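Purine nucleosidase, (IunH-1) (Sulfolobus solfataricus, PDB 3T8J) is a nucleosidase-family enzyme of alpha/beta fold, modelled with a bound sodium ion in an assembly of four chains. Local coordinates at residues 237-242 and 298-303. Numbering follows the deposited sequence.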
ATOM      1  N   PRO A 237     -16.135 -26.741  -5.144  1.00 22.01           N
ATOM      2  CA  PRO A 237     -16.385 -25.303  -5.234  1.00 21.66           C
ATOM      3  C   PRO A 237     -17.199 -24.912  -6.466  1.00 21.72           C
ATOM      4  O   PRO A 237     -18.190 -24.148  -6.366  1.00 21.90           O
ATOM      5  CB  PRO A 237     -14.970 -24.689  -5.261  1.00 20.88           C
ATOM      6  CG  PRO A 237     -14.080 -25.787  -5.733  1.00 21.71           C
ATOM      7  CD  PRO A 237     -14.698 -27.064  -5.193  1.00 23.00           C
ATOM      8  N   ASP A 238     -16.792 -25.387  -7.634  1.00 21.38           N
ATOM      9  CA  ASP A 238     -17.459 -25.022  -8.891  1.00 21.49           C
ATOM     10  C   ASP A 238     -18.775 -25.768  -9.090  1.00 22.41           C
ATOM     11  O   ASP A 238     -19.759 -25.183  -9.549  1.00 22.39           O
ATOM     12  CB  ASP A 238     -16.503 -25.269 -10.066  1.00 21.74           C
ATOM     13  CG  ASP A 238     -15.169 -24.594  -9.863  1.00 24.12           C
ATOM     14  OD1 ASP A 238     -15.115 -23.498  -9.249  1.00 23.21           O
ATOM     15  OD2 ASP A 238     -14.133 -25.154 -10.293  1.00 29.75           O
ATOM     16  N   ALA A 239     -18.815 -27.042  -8.718  1.00 22.31           N
ATOM     17  CA  ALA A 239     -20.027 -27.820  -8.905  1.00 23.97           C
ATOM     18  C   ALA A 239     -21.168 -27.344  -8.000  1.00 24.42           C
ATOM     19  O   ALA A 239     -22.328 -27.370  -8.407  1.00 25.64           O
ATOM     20  CB  ALA A 239     -19.732 -29.332  -8.706  1.00 25.65           C
ATOM     21  N   ILE A 240     -20.842 -26.881  -6.791  1.00 23.89           N
ATOM     22  CA  ILE A 240     -21.847 -26.255  -5.927  1.00 24.40           C
ATOM     23  C   ILE A 240     -22.368 -24.951  -6.535  1.00 24.02           C
ATOM     24  O   ILE A 240     -23.592 -24.703  -6.542  1.00 24.44           O
ATOM     25  CB  ILE A 240     -21.317 -26.044  -4.493  1.00 24.38           C
ATOM     26  CG1 ILE A 240     -21.222 -27.375  -3.755  1.00 26.90           C
ATOM     27  CG2 ILE A 240     -22.252 -25.097  -3.701  1.00 25.63           C
ATOM     28  CD1 ILE A 240     -20.451 -27.308  -2.398  1.00 27.41           C
ATOM     29  N   THR A 241     -21.458 -24.119  -7.053  1.00 21.81           N
ATOM     30  CA  THR A 241     -21.852 -22.869  -7.694  1.00 21.92           C
ATOM     31  C   THR A 241     -22.816 -23.160  -8.848  1.00 22.39           C
ATOM     32  O   THR A 241     -23.852 -22.521  -8.992  1.00 23.25           O
ATOM     33  CB  THR A 241     -20.629 -22.096  -8.212  1.00 19.68           C
ATOM     34  OG1 THR A 241     -19.735 -21.846  -7.108  1.00 21.53           O
ATOM     35  CG2 THR A 241     -21.039 -20.766  -8.883  1.00 21.29           C
ATOM     36  N   THR A 242     -22.451 -24.138  -9.663  1.00 22.84           N
ATOM     37  CA  THR A 242     -23.245 -24.547 -10.821  1.00 22.87           C
ATOM     38  C   THR A 242     -24.615 -25.105 -10.413  1.00 24.62           C
ATOM     39  O   THR A 242     -25.642 -24.803 -11.029  1.00 25.83           O
ATOM     40  CB  THR A 242     -22.465 -25.590 -11.664  1.00 22.37           C
ATOM     41  OG1 THR A 242     -21.170 -25.062 -12.010  1.00 21.90           O
ATOM     42  CG2 THR A 242     -23.206 -25.945 -12.948  1.00 22.68           C
ATOM     43  N   LYS A 298     -27.788 -32.317   1.140  1.00 44.67           N
ATOM     44  CA  LYS A 298     -28.525 -33.457   0.613  1.00 48.35           C
ATOM     45  C   LYS A 298     -29.003 -33.167  -0.803  1.00 46.51           C
ATOM     46  O   LYS A 298     -28.827 -33.991  -1.703  1.00 46.44           O
ATOM     47  CB  LYS A 298     -29.713 -33.794   1.516  1.00 55.92           C
ATOM     48  CG  LYS A 298     -30.578 -34.935   1.002  1.00 63.30           C
ATOM     49  CD  LYS A 298     -31.588 -35.363   2.050  1.00 74.93           C
ATOM     50  CE  LYS A 298     -32.549 -36.419   1.513  1.00 84.19           C
ATOM     51  NZ  LYS A 298     -33.591 -36.792   2.509  1.00 97.17           N
ATOM     52  N   SER A 299     -29.574 -31.981  -1.003  1.00 45.93           N
ATOM     53  CA  SER A 299     -30.055 -31.583  -2.326  1.00 45.81           C
ATOM     54  C   SER A 299     -28.916 -31.504  -3.340  1.00 40.67           C
ATOM     55  O   SER A 299     -29.083 -31.925  -4.483  1.00 40.03           O
ATOM     56  CB  SER A 299     -30.800 -30.243  -2.261  1.00 48.13           C
ATOM     57  OG  SER A 299     -31.986 -30.360  -1.503  1.00 57.22           O
ATOM     58  N   PHE A 300     -27.767 -30.973  -2.919  1.00 37.14           N
ATOM     59  CA  PHE A 300     -26.620 -30.880  -3.805  1.00 34.34           C
ATOM     60  C   PHE A 300     -26.144 -32.266  -4.236  1.00 34.19           C
ATOM     61  O   PHE A 300     -25.955 -32.528  -5.421  1.00 34.14           O
ATOM     62  CB  PHE A 300     -25.468 -30.108  -3.153  1.00 33.05           C
ATOM     63  CG  PHE A 300     -24.185 -30.232  -3.909  1.00 31.16           C
ATOM     64  CD1 PHE A 300     -24.076 -29.750  -5.201  1.00 28.68           C
ATOM     65  CD2 PHE A 300     -23.100 -30.874  -3.354  1.00 31.01           C
ATOM     66  CE1 PHE A 300     -22.907 -29.889  -5.921  1.00 29.48           C
ATOM     67  CE2 PHE A 300     -21.926 -31.030  -4.068  1.00 30.69           C
ATOM     68  CZ  PHE A 300     -21.826 -30.543  -5.362  1.00 29.91           C
ATOM     69  N   MET A 301     -25.980 -33.171  -3.277  1.00 36.56           N
ATOM     70  CA  MET A 301     -25.483 -34.509  -3.605  1.00 37.49           C
ATOM     71  C   MET A 301     -26.466 -35.304  -4.456  1.00 40.19           C
ATOM     72  O   MET A 301     -26.066 -36.147  -5.246  1.00 40.54           O
ATOM     73  CB  MET A 301     -25.093 -35.276  -2.342  1.00 40.74           C
ATOM     74  CG  MET A 301     -23.843 -34.733  -1.664  1.00 40.14           C
ATOM     75  SD  MET A 301     -22.362 -34.733  -2.707  1.00 39.18           S
ATOM     76  CE  MET A 301     -21.995 -36.489  -2.828  1.00 43.36           C
ATOM     77  N   GLU A 302     -27.753 -35.018  -4.319  1.00 43.68           N
ATOM     78  CA  GLU A 302     -28.740 -35.628  -5.212  1.00 48.27           C
ATOM     79  C   GLU A 302     -28.470 -35.259  -6.686  1.00 45.29           C
ATOM     80  O   GLU A 302     -28.609 -36.121  -7.565  1.00 47.13           O
ATOM     81  CB  GLU A 302     -30.166 -35.263  -4.780  1.00 54.10           C
ATOM     82  CG  GLU A 302     -30.567 -35.949  -3.480  1.00 62.30           C
ATOM     83  CD  GLU A 302     -31.982 -35.610  -3.005  1.00 73.80           C
ATOM     84  OE1 GLU A 302     -32.584 -34.638  -3.524  1.00 77.69           O
ATOM     85  OE2 GLU A 302     -32.495 -36.326  -2.112  1.00 83.70           O
ATOM     86  N   LYS A 303     -28.073 -34.006  -6.947  1.00 41.67           N
ATOM     87  CA  LYS A 303     -27.713 -33.573  -8.305  1.00 40.41           C
ATOM     88  C   LYS A 303     -26.461 -34.295  -8.784  1.00 36.96           C
ATOM     89  O   LYS A 303     -26.351 -34.656  -9.953  1.00 36.81           O
ATOM     90  CB  LYS A 303     -27.462 -32.053  -8.394  1.00 40.65           C
ATOM     91  CG  LYS A 303     -28.663 -31.140  -8.327  1.00 47.46           C
ATOM     92  CD  LYS A 303     -29.619 -31.309  -9.516  1.00 55.22           C
ATOM     93  CE  LYS A 303     -30.703 -30.216  -9.531  1.00 62.79           C
ATOM     94  NZ  LYS A 303     -31.168 -29.847  -8.130  1.00 65.29           N
TER
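Next to Ala-239 and Ile-240, which receive the ring of Phe-300, the carbonyl oxygen Asp-238 O is gripped twice by one residue. Thr-242 N reaches it at 2.9 Å in the regular helical bond, and Thr-242 OG1 donates to Asp-238 O at 2.8 Å from above the carbonyl plane, 41° out of it. One residue earlier, Thr-241 OG1 donates to Pro-237 O at 2.9 Å, closer to the carbonyl plane, so both threonines fold their hydroxyls back onto their own helix.

The contact itself is apolar and depends on one ring. With CG anti to the backbone N (chi1 168°), Phe-300 projects from helix 297-308 to helix 237-246. Ile-240 CG1, placed beside its own backbone N, sits over the ring centre, 3.6 Å from the centroid of Phe-300 and 12° off the normal, a CH-pi contact in which the two side chains cross at about a right angle. Ala-239 CB touches Phe-300 CZ at 4.1 Å, while Ala-239 O approaches Phe-300 CE1 obliquely at 3.6 Å.

Asp-13 OD2 accepts a hydrogen bond from Ala-239 N. The packed ring of Phe-300 joins the final helix to helix 237-246, whose first turn touches the sodium ligand Asp-14 through Asp-238, a buried helix-helix packing in the alpha/beta fold of nucleoside hydrolases.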